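Local coordinates for protein tungsten-containing formylmethanofuran dehydrogenase 2 subunit C (Methanothermobacter wolfeii, PDB 5T5I) that probably serves as the beta-helical subunit of a tungsten enzyme complex that converts carbon dioxide and methanofuran to formylmethanofuran in methane formation, at residues K174-I179 / E193-A198; K212-E217 / G263-I268; F242-G247 / I257-V262. All coordinates share one frame; numbering follows the deposited sequence.

Interaction 1 (K174-I179 / E193-A198); sequences KGDVNI and EGNVVA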
ATOM      1  N   LYS C 174     -36.598 -13.277   3.776  1.00 24.18           N
ATOM      2  CA  LYS C 174     -36.009 -14.527   3.286  1.00 24.36           C
ATOM      3  C   LYS C 174     -34.865 -14.281   2.274  1.00 29.67           C
ATOM      4  O   LYS C 174     -33.988 -15.123   2.133  1.00 28.36           O
ATOM      5  CB  LYS C 174     -37.079 -15.463   2.746  1.00 25.72           C
ATOM      6  CG  LYS C 174     -38.108 -15.845   3.819  1.00 37.22           C
ATOM      7  CD  LYS C 174     -39.096 -16.950   3.345  1.00 49.14           C
ATOM      8  CE  LYS C 174     -39.482 -18.059   4.316  1.00 69.37           C
ATOM      9  NZ  LYS C 174     -39.144 -17.828   5.756  1.00 78.36           N
ATOM     10  N   GLY C 175     -34.872 -13.121   1.615  1.00 28.13           N
ATOM     11  CA  GLY C 175     -33.816 -12.701   0.706  1.00 27.99           C
ATOM     12  C   GLY C 175     -32.800 -11.784   1.374  1.00 29.48           C
ATOM     13  O   GLY C 175     -32.525 -11.891   2.577  1.00 28.06           O
ATOM     14  N   ASP C 176     -32.251 -10.858   0.589  1.00 25.11           N
ATOM     15  CA  ASP C 176     -31.250  -9.890   1.040  1.00 24.14           C
ATOM     16  C   ASP C 176     -31.869  -8.540   1.404  1.00 27.71           C
ATOM     17  O   ASP C 176     -32.967  -8.210   0.959  1.00 27.62           O
ATOM     18  CB  ASP C 176     -30.234  -9.652  -0.091  1.00 25.66           C
ATOM     19  CG  ASP C 176     -29.609 -10.920  -0.631  1.00 35.76           C
ATOM     20  OD1 ASP C 176     -29.310 -11.821   0.179  1.00 36.74           O
ATOM     21  OD2 ASP C 176     -29.451 -11.024  -1.868  1.00 38.59           O
ATOM     22  N   VAL C 177     -31.126  -7.744   2.182  1.00 24.11           N
ATOM     23  CA  VAL C 177     -31.462  -6.353   2.496  1.00 22.75           C
ATOM     24  C   VAL C 177     -30.284  -5.468   2.080  1.00 25.83           C
ATOM     25  O   VAL C 177     -29.157  -5.952   1.914  1.00 24.96           O
ATOM     26  CB  VAL C 177     -31.895  -6.064   3.956  1.00 25.82           C
ATOM     27  CG1 VAL C 177     -33.111  -6.892   4.354  1.00 26.30           C
ATOM     28  CG2 VAL C 177     -30.753  -6.274   4.930  1.00 26.05           C
ATOM     29  N   ASN C 178     -30.532  -4.165   1.966  1.00 23.78           N
ATOM     30  CA  ASN C 178     -29.489  -3.223   1.603  1.00 24.27           C
ATOM     31  C   ASN C 178     -28.797  -2.675   2.862  1.00 26.61           C
ATOM     32  O   ASN C 178     -28.025  -3.423   3.462  1.00 25.90           O
ATOM     33  CB  ASN C 178     -30.024  -2.153   0.646  1.00 25.75           C
ATOM     34  CG  ASN C 178     -28.918  -1.332   0.032  1.00 33.98           C
ATOM     35  OD1 ASN C 178     -27.986  -1.878  -0.517  1.00 30.31           O
ATOM     36  ND2 ASN C 178     -29.006  -0.021   0.057  1.00 26.20           N
ATOM     37  N   ILE C 179     -29.062  -1.423   3.303  1.00 22.28           N
ATOM     38  CA  ILE C 179     -28.357  -0.899   4.473  1.00 20.64           C
ATOM     39  C   ILE C 179     -29.287  -0.528   5.621  1.00 22.51           C
ATOM     40  O   ILE C 179     -30.475  -0.307   5.434  1.00 22.22           O
ATOM     41  CB  ILE C 179     -27.422   0.281   4.104  1.00 22.69           C
ATOM     42  CG1 ILE C 179     -28.218   1.527   3.622  1.00 21.74           C
ATOM     43  CG2 ILE C 179     -26.390  -0.160   3.071  1.00 23.99           C
ATOM     44  CD1 ILE C 179     -27.378   2.812   3.533  1.00 24.23           C
ATOM     45  N   GLU C 193     -32.480 -13.869   6.294  1.00 23.93           N
ATOM     46  CA  GLU C 193     -31.956 -15.165   5.870  1.00 23.73           C
ATOM     47  C   GLU C 193     -30.847 -15.029   4.823  1.00 28.52           C
ATOM     48  O   GLU C 193     -30.017 -15.920   4.697  1.00 28.29           O
ATOM     49  CB  GLU C 193     -33.078 -16.104   5.415  1.00 24.93           C
ATOM     50  CG  GLU C 193     -34.123 -16.321   6.503  1.00 28.50           C
ATOM     51  CD  GLU C 193     -35.208 -17.341   6.207  1.00 50.12           C
ATOM     52  OE1 GLU C 193     -35.299 -17.809   5.050  1.00 41.28           O
ATOM     53  OE2 GLU C 193     -36.005 -17.633   7.127  1.00 45.02           O
ATOM     54  N   GLY C 194     -30.836 -13.907   4.111  1.00 26.16           N
ATOM     55  CA  GLY C 194     -29.826 -13.585   3.123  1.00 26.59           C
ATOM     56  C   GLY C 194     -28.761 -12.650   3.660  1.00 30.52           C
ATOM     57  O   GLY C 194     -28.416 -12.693   4.843  1.00 29.61           O
ATOM     58  N   ASN C 195     -28.241 -11.796   2.782  1.00 27.13           N
ATOM     59  CA  ASN C 195     -27.145 -10.880   3.071  1.00 26.02           C
ATOM     60  C   ASN C 195     -27.577  -9.471   3.487  1.00 27.09           C
ATOM     61  O   ASN C 195     -28.717  -9.058   3.257  1.00 24.96           O
ATOM     62  CB  ASN C 195     -26.249 -10.783   1.816  1.00 27.13           C
ATOM     63  CG  ASN C 195     -25.719 -12.125   1.348  1.00 42.70           C
ATOM     64  OD1 ASN C 195     -25.438 -13.027   2.149  1.00 30.75           O
ATOM     65  ND2 ASN C 195     -25.577 -12.307   0.041  1.00 31.20           N
ATOM     66  N   VAL C 196     -26.615  -8.726   4.076  1.00 25.12           N
ATOM     67  CA  VAL C 196     -26.750  -7.317   4.477  1.00 23.90           C
ATOM     68  C   VAL C 196     -25.545  -6.574   3.885  1.00 27.75           C
ATOM     69  O   VAL C 196     -24.418  -7.045   4.026  1.00 27.98           O
ATOM     70  CB  VAL C 196     -26.772  -7.118   6.020  1.00 27.22           C
ATOM     71  CG1 VAL C 196     -26.923  -5.636   6.392  1.00 26.64           C
ATOM     72  CG2 VAL C 196     -27.860  -7.958   6.679  1.00 27.48           C
ATOM     73  N   VAL C 197     -25.758  -5.393   3.293  1.00 25.17           N
ATOM     74  CA  VAL C 197     -24.639  -4.599   2.760  1.00 24.24           C
ATOM     75  C   VAL C 197     -23.898  -3.922   3.932  1.00 26.84           C
ATOM     76  O   VAL C 197     -22.683  -4.069   4.050  1.00 26.70           O
ATOM     77  CB  VAL C 197     -25.098  -3.573   1.692  1.00 27.49           C
ATOM     78  CG1 VAL C 197     -23.954  -2.651   1.268  1.00 27.68           C
ATOM     79  CG2 VAL C 197     -25.701  -4.287   0.486  1.00 27.49           C
ATOM     80  N   ALA C 198     -24.616  -3.189   4.785  1.00 23.22           N
ATOM     81  CA  ALA C 198     -23.966  -2.474   5.886  1.00 22.56           C
ATOM     82  C   ALA C 198     -24.919  -1.989   6.971  1.00 24.99           C
ATOM     83  O   ALA C 198     -26.129  -1.906   6.773  1.00 24.06           O
ATOM     84  CB  ALA C 198     -23.211  -1.268   5.337  1.00 23.43           C
TER
HETATM   85  O   HOH W   1     -34.010 -18.058   2.665  1.00 41.95           O
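Asp-176 and Asn-195 stand side by side and point the same way, their carboxylate and amide planes only 4° apart. OD1 of Asp-176 accepts the backbone N of Asn-195 at 2.8 Å in an almost straight bond. The N-H arrives on the anti side of the carboxylate, 26° out of its plane. Asp-176 holds CG beside its own backbone N, anti to the carbonyl carbon (chi1 -53°), and from there OD1 reaches 193-198. Val-177 N then bonds Asn-195 O at 2.9 Å, and Val-197 N bonds Asn-178 O at 3.0 Å. A weaker bond runs from Gly-194 N to Gly-175 O.

The two segments hold matching places on successive coils of a parallel beta-helix, so Val-177 and Val-196, at equivalent places, lie side by side. Their CG2 atoms meet at 3.8 Å. CG2 of Ile-179 rests on CB of Val-197 at 3.9 Å and also nears CB of Ala-198.

At the other end Lys-174 and Glu-193 run side by side, joined by a weak salt bridge of 3.4 Å from NZ to OE2. A water donates to both Lys-174 O and Glu-193 OE1.

Further out, the same side-chain-to-backbone bond recurs on the coils before and after. Asp-176 N is held by OD1 of Asn-157, and OD1 of Asn-195 accepts Met-214 N. Asn-178 ND2 bonds OD1 of Asn-160 on the preceding coil.

Interaction 2 (K212-E217 / G263-I268); sequences KGMMQE and GCNGHI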
ATOM      1  N   LYS C 212     -28.290 -14.637   8.709  1.00 24.30           N
ATOM      2  CA  LYS C 212     -27.835 -15.984   8.324  1.00 25.16           C
ATOM      3  C   LYS C 212     -26.846 -15.951   7.150  1.00 29.76           C
ATOM      4  O   LYS C 212     -26.068 -16.884   6.982  1.00 28.49           O
ATOM      5  CB  LYS C 212     -29.005 -16.898   7.974  1.00 27.57           C
ATOM      6  CG  LYS C 212     -30.043 -17.041   9.068  1.00 31.05           C
ATOM      7  CD  LYS C 212     -31.041 -18.133   8.677  1.00 36.74           C
ATOM      8  CE  LYS C 212     -32.080 -18.406   9.722  1.00 42.48           C
ATOM      9  NZ  LYS C 212     -33.065 -19.446   9.273  1.00 43.13           N
ATOM     10  N   GLY C 213     -26.906 -14.897   6.339  1.00 27.82           N
ATOM     11  CA  GLY C 213     -25.981 -14.705   5.228  1.00 28.35           C
ATOM     12  C   GLY C 213     -24.804 -13.839   5.646  1.00 32.51           C
ATOM     13  O   GLY C 213     -24.423 -13.797   6.827  1.00 30.95           O
ATOM     14  N   MET C 214     -24.208 -13.161   4.671  1.00 30.42           N
ATOM     15  CA  MET C 214     -23.029 -12.328   4.880  1.00 30.15           C
ATOM     16  C   MET C 214     -23.378 -10.867   5.135  1.00 31.64           C
ATOM     17  O   MET C 214     -24.147 -10.284   4.372  1.00 30.98           O
ATOM     18  CB  MET C 214     -22.126 -12.413   3.628  1.00 33.89           C
ATOM     19  CG  MET C 214     -20.884 -11.544   3.693  1.00 39.14           C
ATOM     20  SD  MET C 214     -19.790 -11.817   2.283  1.00 46.01           S
ATOM     21  CE  MET C 214     -18.322 -11.060   2.872  1.00 43.56           C
ATOM     22  N   MET C 215     -22.737 -10.255   6.146  1.00 26.61           N
ATOM     23  CA  MET C 215     -22.806  -8.803   6.383  1.00 26.54           C
ATOM     24  C   MET C 215     -21.515  -8.289   5.719  1.00 30.68           C
ATOM     25  O   MET C 215     -20.430  -8.668   6.163  1.00 30.55           O
ATOM     26  CB  MET C 215     -22.802  -8.433   7.878  1.00 28.60           C
ATOM     27  CG  MET C 215     -24.013  -8.911   8.628  1.00 31.01           C
ATOM     28  SD  MET C 215     -24.236  -8.086  10.216  1.00 32.76           S
ATOM     29  CE  MET C 215     -22.726  -8.438  11.000  1.00 30.66           C
ATOM     30  N   GLN C 216     -21.604  -7.513   4.627  1.00 27.42           N
ATOM     31  CA  GLN C 216     -20.381  -7.028   3.960  1.00 26.98           C
ATOM     32  C   GLN C 216     -19.543  -6.125   4.888  1.00 28.35           C
ATOM     33  O   GLN C 216     -18.316  -6.222   4.884  1.00 28.31           O
ATOM     34  CB  GLN C 216     -20.690  -6.269   2.657  1.00 27.93           C
ATOM     35  CG  GLN C 216     -21.299  -7.109   1.537  1.00 44.09           C
ATOM     36  CD  GLN C 216     -21.522  -6.291   0.276  1.00 66.29           C
ATOM     37  OE1 GLN C 216     -20.742  -5.396  -0.066  1.00 63.14           O
ATOM     38  NE2 GLN C 216     -22.571  -6.591  -0.474  1.00 59.85           N
ATOM     39  N   GLU C 217     -20.226  -5.254   5.664  1.00 23.41           N
ATOM     40  CA  GLU C 217     -19.623  -4.307   6.606  1.00 23.37           C
ATOM     41  C   GLU C 217     -20.441  -4.264   7.886  1.00 26.03           C
ATOM     42  O   GLU C 217     -21.643  -4.494   7.847  1.00 26.47           O
ATOM     43  CB  GLU C 217     -19.624  -2.899   6.017  1.00 24.26           C
ATOM     44  CG  GLU C 217     -18.849  -2.744   4.720  1.00 30.00           C
ATOM     45  CD  GLU C 217     -19.123  -1.403   4.069  1.00 49.83           C
ATOM     46  OE1 GLU C 217     -18.784  -0.366   4.683  1.00 37.07           O
ATOM     47  OE2 GLU C 217     -19.788  -1.379   3.010  1.00 42.15           O
ATOM     48  N   GLY C 263     -19.981 -19.034   9.286  1.00 34.87           N
ATOM     49  CA  GLY C 263     -19.512 -19.453   7.970  1.00 37.24           C
ATOM     50  C   GLY C 263     -19.163 -18.358   6.981  1.00 44.60           C
ATOM     51  O   GLY C 263     -18.197 -18.506   6.225  1.00 44.59           O
ATOM     52  N   CYS C 264     -19.915 -17.250   6.978  1.00 42.51           N
ATOM     53  CA  CYS C 264     -19.664 -16.172   6.009  1.00 44.46           C
ATOM     54  C   CYS C 264     -19.387 -14.804   6.645  1.00 43.44           C
ATOM     55  O   CYS C 264     -19.395 -13.811   5.921  1.00 43.20           O
ATOM     56  CB  CYS C 264     -20.812 -16.106   5.003  1.00 46.87           C
ATOM     57  SG  CYS C 264     -22.441 -16.437   5.719  1.00 51.76           S
ATOM     58  N   ASN C 265     -19.065 -14.742   7.964  1.00 36.40           N
ATOM     59  CA  ASN C 265     -18.788 -13.467   8.648  1.00 33.37           C
ATOM     60  C   ASN C 265     -17.481 -13.449   9.454  1.00 34.77           C
ATOM     61  O   ASN C 265     -17.342 -12.643  10.375  1.00 31.93           O
ATOM     62  CB  ASN C 265     -19.981 -13.089   9.527  1.00 28.31           C
ATOM     63  CG  ASN C 265     -21.182 -12.741   8.690  1.00 37.84           C
ATOM     64  OD1 ASN C 265     -21.188 -11.728   7.979  1.00 32.41           O
ATOM     65  ND2 ASN C 265     -22.187 -13.594   8.683  1.00 25.74           N
ATOM     66  N   GLY C 266     -16.503 -14.260   9.057  1.00 31.77           N
ATOM     67  CA  GLY C 266     -15.197 -14.286   9.707  1.00 32.52           C
ATOM     68  C   GLY C 266     -14.493 -12.940   9.667  1.00 36.51           C
ATOM     69  O   GLY C 266     -13.794 -12.585  10.612  1.00 36.32           O
ATOM     70  N   HIS C 267     -14.714 -12.163   8.592  1.00 32.30           N
ATOM     71  CA  HIS C 267     -14.138 -10.824   8.427  1.00 32.60           C
ATOM     72  C   HIS C 267     -14.751  -9.766   9.388  1.00 37.87           C
ATOM     73  O   HIS C 267     -14.129  -8.727   9.598  1.00 37.62           O
ATOM     74  CB  HIS C 267     -14.284 -10.369   6.964  1.00 33.19           C
ATOM     75  CG  HIS C 267     -15.707 -10.155   6.557  1.00 35.46           C
ATOM     76  ND1 HIS C 267     -16.573 -11.225   6.404  1.00 36.95           N
ATOM     77  CD2 HIS C 267     -16.386  -9.006   6.340  1.00 35.35           C
ATOM     78  CE1 HIS C 267     -17.747 -10.693   6.101  1.00 35.05           C
ATOM     79  NE2 HIS C 267     -17.680  -9.362   6.040  1.00 34.71           N
ATOM     80  N   ILE C 268     -15.966 -10.023   9.938  1.00 34.63           N
ATOM     81  CA  ILE C 268     -16.685  -9.142  10.880  1.00 35.71           C
ATOM     82  C   ILE C 268     -16.209  -9.365  12.324  1.00 42.91           C
ATOM     83  O   ILE C 268     -16.279  -8.426  13.125  1.00 42.06           O
ATOM     84  CB  ILE C 268     -18.236  -9.373  10.745  1.00 38.99           C
ATOM     85  CG1 ILE C 268     -18.731  -9.056   9.319  1.00 38.92           C
ATOM     86  CG2 ILE C 268     -19.050  -8.593  11.772  1.00 40.68           C
ATOM     87  CD1 ILE C 268     -18.347  -7.668   8.769  1.00 41.03           C
TER
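OD1 of Asn-265 accepts the backbone N of Met-215 at 2.8 Å. The bond is nearly straight, and the N-H lies in the carbonyl plane on a lone pair. The other branch of the same amide works in the opposite sense. ND2 of Asn-265 donates to Gly-213 O at 2.9 Å, with the acceptor close to the amide plane. ND2 also bonds Ala-261 O, just before this segment. These bonds fix the flip of the amide and hold it against the backbone on both sides of Met-214.

His-267 adds a second grip. NE2 donates to Met-215 O at 2.8 Å, in that carbonyl's plane, and more weakly to Gln-216 O. Both oxygens lie at the edge of the ring.

Met-214 is extended and crosses His-267 at about a right angle. Its CE comes to 3.3 Å from CE1 of His-267, and its CG touches Cys-264 O. SG of Cys-264 packs on Gly-213 O at 3.5 Å. On the buried side CE of Met-215 meets CG2 of Ile-268 at 3.8 Å, while CD1 of Ile-268 lies 3.5 Å from Met-215 O.

The contact seats the C-terminal tail on the loop that follows strand 208-211, at the end of the beta-helix. Side chains of the tail meet backbone groups of the loop, two carbonyls firmly as acceptors and one N-H as donor. His-267 therefore probably carries a proton on NE2, and Asn-265 meets a backbone donor and acceptor that would otherwise need other partners.

Interaction 3 (F242-G247 / I257-V262); sequences FYKFEG and IVYAAV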
ATOM      1  N   PHE C 242     -23.212 -18.904  15.532  1.00 23.92           N
ATOM      2  CA  PHE C 242     -23.334 -17.465  15.273  1.00 23.39           C
ATOM      3  C   PHE C 242     -22.361 -16.652  16.121  1.00 26.57           C
ATOM      4  O   PHE C 242     -22.267 -16.889  17.328  1.00 25.62           O
ATOM      5  CB  PHE C 242     -24.757 -16.986  15.609  1.00 24.97           C
ATOM      6  CG  PHE C 242     -25.842 -17.569  14.736  1.00 26.53           C
ATOM      7  CD1 PHE C 242     -26.400 -18.808  15.026  1.00 30.35           C
ATOM      8  CD2 PHE C 242     -26.281 -16.897  13.601  1.00 26.93           C
ATOM      9  CE1 PHE C 242     -27.391 -19.359  14.204  1.00 31.57           C
ATOM     10  CE2 PHE C 242     -27.264 -17.450  12.777  1.00 29.33           C
ATOM     11  CZ  PHE C 242     -27.816 -18.672  13.087  1.00 29.36           C
ATOM     12  N   TYR C 243     -21.688 -15.656  15.503  1.00 24.11           N
ATOM     13  CA  TYR C 243     -20.891 -14.660  16.227  1.00 23.98           C
ATOM     14  C   TYR C 243     -21.930 -13.766  16.900  1.00 26.75           C
ATOM     15  O   TYR C 243     -22.916 -13.407  16.252  1.00 25.69           O
ATOM     16  CB  TYR C 243     -20.049 -13.797  15.285  1.00 24.66           C
ATOM     17  CG  TYR C 243     -18.911 -14.534  14.627  1.00 25.28           C
ATOM     18  CD1 TYR C 243     -17.894 -15.106  15.385  1.00 26.85           C
ATOM     19  CD2 TYR C 243     -18.800 -14.586  13.241  1.00 26.48           C
ATOM     20  CE1 TYR C 243     -16.829 -15.771  14.783  1.00 29.74           C
ATOM     21  CE2 TYR C 243     -17.735 -15.242  12.627  1.00 28.69           C
ATOM     22  CZ  TYR C 243     -16.753 -15.837  13.401  1.00 35.57           C
ATOM     23  OH  TYR C 243     -15.690 -16.471  12.811  1.00 37.58           O
ATOM     24  N   LYS C 244     -21.753 -13.471  18.196  1.00 21.32           N
ATOM     25  CA  LYS C 244     -22.689 -12.676  18.992  1.00 20.51           C
ATOM     26  C   LYS C 244     -22.052 -11.327  19.328  1.00 24.57           C
ATOM     27  O   LYS C 244     -20.908 -11.270  19.790  1.00 23.93           O
ATOM     28  CB  LYS C 244     -23.055 -13.433  20.282  1.00 23.10           C
ATOM     29  CG  LYS C 244     -24.130 -12.759  21.116  1.00 27.10           C
ATOM     30  CD  LYS C 244     -24.399 -13.551  22.389  1.00 28.86           C
ATOM     31  CE  LYS C 244     -25.532 -12.988  23.204  1.00 32.30           C
ATOM     32  NZ  LYS C 244     -25.814 -13.829  24.402  1.00 42.96           N
ATOM     33  N   PHE C 245     -22.805 -10.256  19.109  1.00 22.85           N
ATOM     34  CA  PHE C 245     -22.368  -8.878  19.368  1.00 22.18           C
ATOM     35  C   PHE C 245     -23.416  -8.130  20.168  1.00 24.78           C
ATOM     36  O   PHE C 245     -24.608  -8.330  19.926  1.00 24.16           O
ATOM     37  CB  PHE C 245     -22.168  -8.133  18.038  1.00 23.74           C
ATOM     38  CG  PHE C 245     -21.107  -8.706  17.139  1.00 25.19           C
ATOM     39  CD1 PHE C 245     -19.791  -8.265  17.220  1.00 28.51           C
ATOM     40  CD2 PHE C 245     -21.433  -9.635  16.157  1.00 27.82           C
ATOM     41  CE1 PHE C 245     -18.817  -8.759  16.349  1.00 28.97           C
ATOM     42  CE2 PHE C 245     -20.459 -10.149  15.306  1.00 30.30           C
ATOM     43  CZ  PHE C 245     -19.155  -9.710  15.408  1.00 28.64           C
ATOM     44  N   GLU C 246     -22.985  -7.241  21.075  1.00 22.40           N
ATOM     45  CA  GLU C 246     -23.873  -6.385  21.865  1.00 21.12           C
ATOM     46  C   GLU C 246     -23.626  -4.916  21.530  1.00 24.87           C
ATOM     47  O   GLU C 246     -22.476  -4.472  21.436  1.00 23.81           O
ATOM     48  CB  GLU C 246     -23.673  -6.616  23.368  1.00 23.28           C
ATOM     49  CG  GLU C 246     -24.728  -5.929  24.230  1.00 31.03           C
ATOM     50  CD  GLU C 246     -24.404  -5.958  25.708  1.00 57.23           C
ATOM     51  OE1 GLU C 246     -23.291  -5.519  26.082  1.00 51.63           O
ATOM     52  OE2 GLU C 246     -25.273  -6.403  26.493  1.00 51.57           O
ATOM     53  N   GLY C 247     -24.709  -4.165  21.370  1.00 21.04           N
ATOM     54  CA  GLY C 247     -24.587  -2.745  21.057  1.00 20.35           C
ATOM     55  C   GLY C 247     -25.918  -2.077  20.806  1.00 25.22           C
ATOM     56  O   GLY C 247     -26.952  -2.606  21.229  1.00 25.72           O
ATOM     57  N   ILE C 257     -28.748  -6.982  20.512  1.00 23.69           N
ATOM     58  CA  ILE C 257     -27.924  -8.146  20.147  1.00 23.03           C
ATOM     59  C   ILE C 257     -27.975  -8.360  18.637  1.00 25.42           C
ATOM     60  O   ILE C 257     -29.061  -8.354  18.048  1.00 23.74           O
ATOM     61  CB  ILE C 257     -28.369  -9.438  20.911  1.00 25.66           C
ATOM     62  CG1 ILE C 257     -28.172  -9.312  22.440  1.00 25.57           C
ATOM     63  CG2 ILE C 257     -27.652 -10.684  20.393  1.00 26.80           C
ATOM     64  CD1 ILE C 257     -26.693  -9.194  22.941  1.00 30.09           C
ATOM     65  N   VAL C 258     -26.801  -8.564  18.018  1.00 23.04           N
ATOM     66  CA  VAL C 258     -26.691  -8.927  16.604  1.00 23.73           C
ATOM     67  C   VAL C 258     -26.022 -10.317  16.545  1.00 26.20           C
ATOM     68  O   VAL C 258     -24.912 -10.482  17.071  1.00 25.60           O
ATOM     69  CB  VAL C 258     -25.910  -7.887  15.752  1.00 27.14           C
ATOM     70  CG1 VAL C 258     -25.673  -8.402  14.327  1.00 27.14           C
ATOM     71  CG2 VAL C 258     -26.646  -6.553  15.710  1.00 26.35           C
ATOM     72  N   TYR C 259     -26.691 -11.294  15.906  1.00 22.82           N
ATOM     73  CA  TYR C 259     -26.148 -12.641  15.657  1.00 22.77           C
ATOM     74  C   TYR C 259     -25.799 -12.711  14.158  1.00 26.70           C
ATOM     75  O   TYR C 259     -26.618 -12.327  13.326  1.00 25.74           O
ATOM     76  CB  TYR C 259     -27.161 -13.753  15.993  1.00 22.39           C
ATOM     77  CG  TYR C 259     -27.368 -13.986  17.471  1.00 23.00           C
ATOM     78  CD1 TYR C 259     -26.412 -14.648  18.231  1.00 24.56           C
ATOM     79  CD2 TYR C 259     -28.563 -13.640  18.090  1.00 23.76           C
ATOM     80  CE1 TYR C 259     -26.619 -14.916  19.584  1.00 24.42           C
ATOM     81  CE2 TYR C 259     -28.803 -13.952  19.430  1.00 25.26           C
ATOM     82  CZ  TYR C 259     -27.819 -14.569  20.181  1.00 29.03           C
ATOM     83  OH  TYR C 259     -28.063 -14.860  21.504  1.00 29.80           O
ATOM     84  N   ALA C 260     -24.592 -13.159  13.819  1.00 23.61           N
ATOM     85  CA  ALA C 260     -24.171 -13.280  12.422  1.00 23.15           C
ATOM     86  C   ALA C 260     -23.542 -14.670  12.210  1.00 27.33           C
ATOM     87  O   ALA C 260     -22.605 -15.035  12.935  1.00 26.30           O
ATOM     88  CB  ALA C 260     -23.179 -12.179  12.070  1.00 23.31           C
ATOM     89  N   ALA C 261     -24.071 -15.447  11.240  1.00 25.63           N
ATOM     90  CA  ALA C 261     -23.607 -16.821  10.921  1.00 26.73           C
ATOM     91  C   ALA C 261     -22.088 -16.890  10.738  1.00 30.47           C
ATOM     92  O   ALA C 261     -21.522 -16.098   9.969  1.00 27.94           O
ATOM     93  CB  ALA C 261     -24.296 -17.338   9.673  1.00 27.66           C
ATOM     94  N   VAL C 262     -21.430 -17.815  11.464  1.00 28.82           N
ATOM     95  CA  VAL C 262     -19.963 -17.884  11.454  1.00 30.32           C
ATOM     96  C   VAL C 262     -19.351 -18.155  10.061  1.00 36.20           C
ATOM     97  O   VAL C 262     -18.300 -17.590   9.754  1.00 35.67           O
ATOM     98  CB  VAL C 262     -19.351 -18.865  12.500  1.00 35.28           C
ATOM     99  CG1 VAL C 262     -19.757 -18.497  13.933  1.00 34.74           C
ATOM    100  CG2 VAL C 262     -19.648 -20.326  12.173  1.00 36.26           C
TER
HETATM  101  O   HOH W   2     -15.735 -17.965  10.515  1.00 43.30           O
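Val-262 sits as a knob over the Tyr-243 ring. Its CG1 lies 3.8 Å from the ring centre and only 2° off the normal, a CH-pi contact over the face. CE2 of the Tyr-243 ring also reaches CA of Val-262 at 3.6 Å. A water joins the hydroxyl of Tyr-243 to Val-262 O.

The two strands form an antiparallel beta hairpin. Tyr-243 pairs with Ala-260, and Phe-245 with Val-258, each through two backbone hydrogen bonds. The small CB of Ala-260 shares the Tyr-243 side of the sheet. Next along, CB of Phe-245 meets CB of Val-258 at 4.4 Å, and Val-258 O lies at the edge of the Phe-245 ring. That ring also meets Phe-218 edge to face.

On the other side the large groups alternate. CB of Phe-242 touches CD1 of Tyr-259 at 3.9 Å, and CD2 of the Phe-242 ring lies 3.5 Å from Ala-261 N. Lys-244 is fully extended and runs alongside Tyr-259. With CG anti to the backbone N (chi1 -174°), that carbon lies 3.6 Å from CE1 of Tyr-259. CD1 of Ile-257 fills the hollow between CE of Lys-244 and CB of Glu-246. Phe-242 and Tyr-259 pack on Ile-231 and Val-210.

An alanine at Tyr-243 would probably leave Val-262 CG1 facing a gap and the bridging water without its phenol partner.

Apolar surface thus carries most of the side-chain contact, and the polar ends of Tyr-259 and Lys-244 turn to Glu-228. The hydroxyl of Tyr-259 bonds Glu-228, and Lys-244 NZ makes a long, weak ion pair with it, so the carboxylate is probably eased by the hydroxyl and, only weakly, by the lysine.

From the N terminus, interaction 1 comes first. It closes one coil of the beta-helix, bringing 193-198 back beside 174-179, and ends before the others open. Interaction 2 opens on the following coil at 212-217 and closes 46 residues later, near the C terminus. Interaction 3, the hairpin of 242-247 and 257-262, falls wholly within that span. Interactions 1 and 2 touch where Val-196 O meets Gln-216 N. Interactions 2 and 3 touch where Ile-268 packs on the Phe-245 ring and Ala-261 CB meets Lys-212 O. Together they tie the last coils, the terminal hairpin and the C-terminal tail into one end of the solenoid.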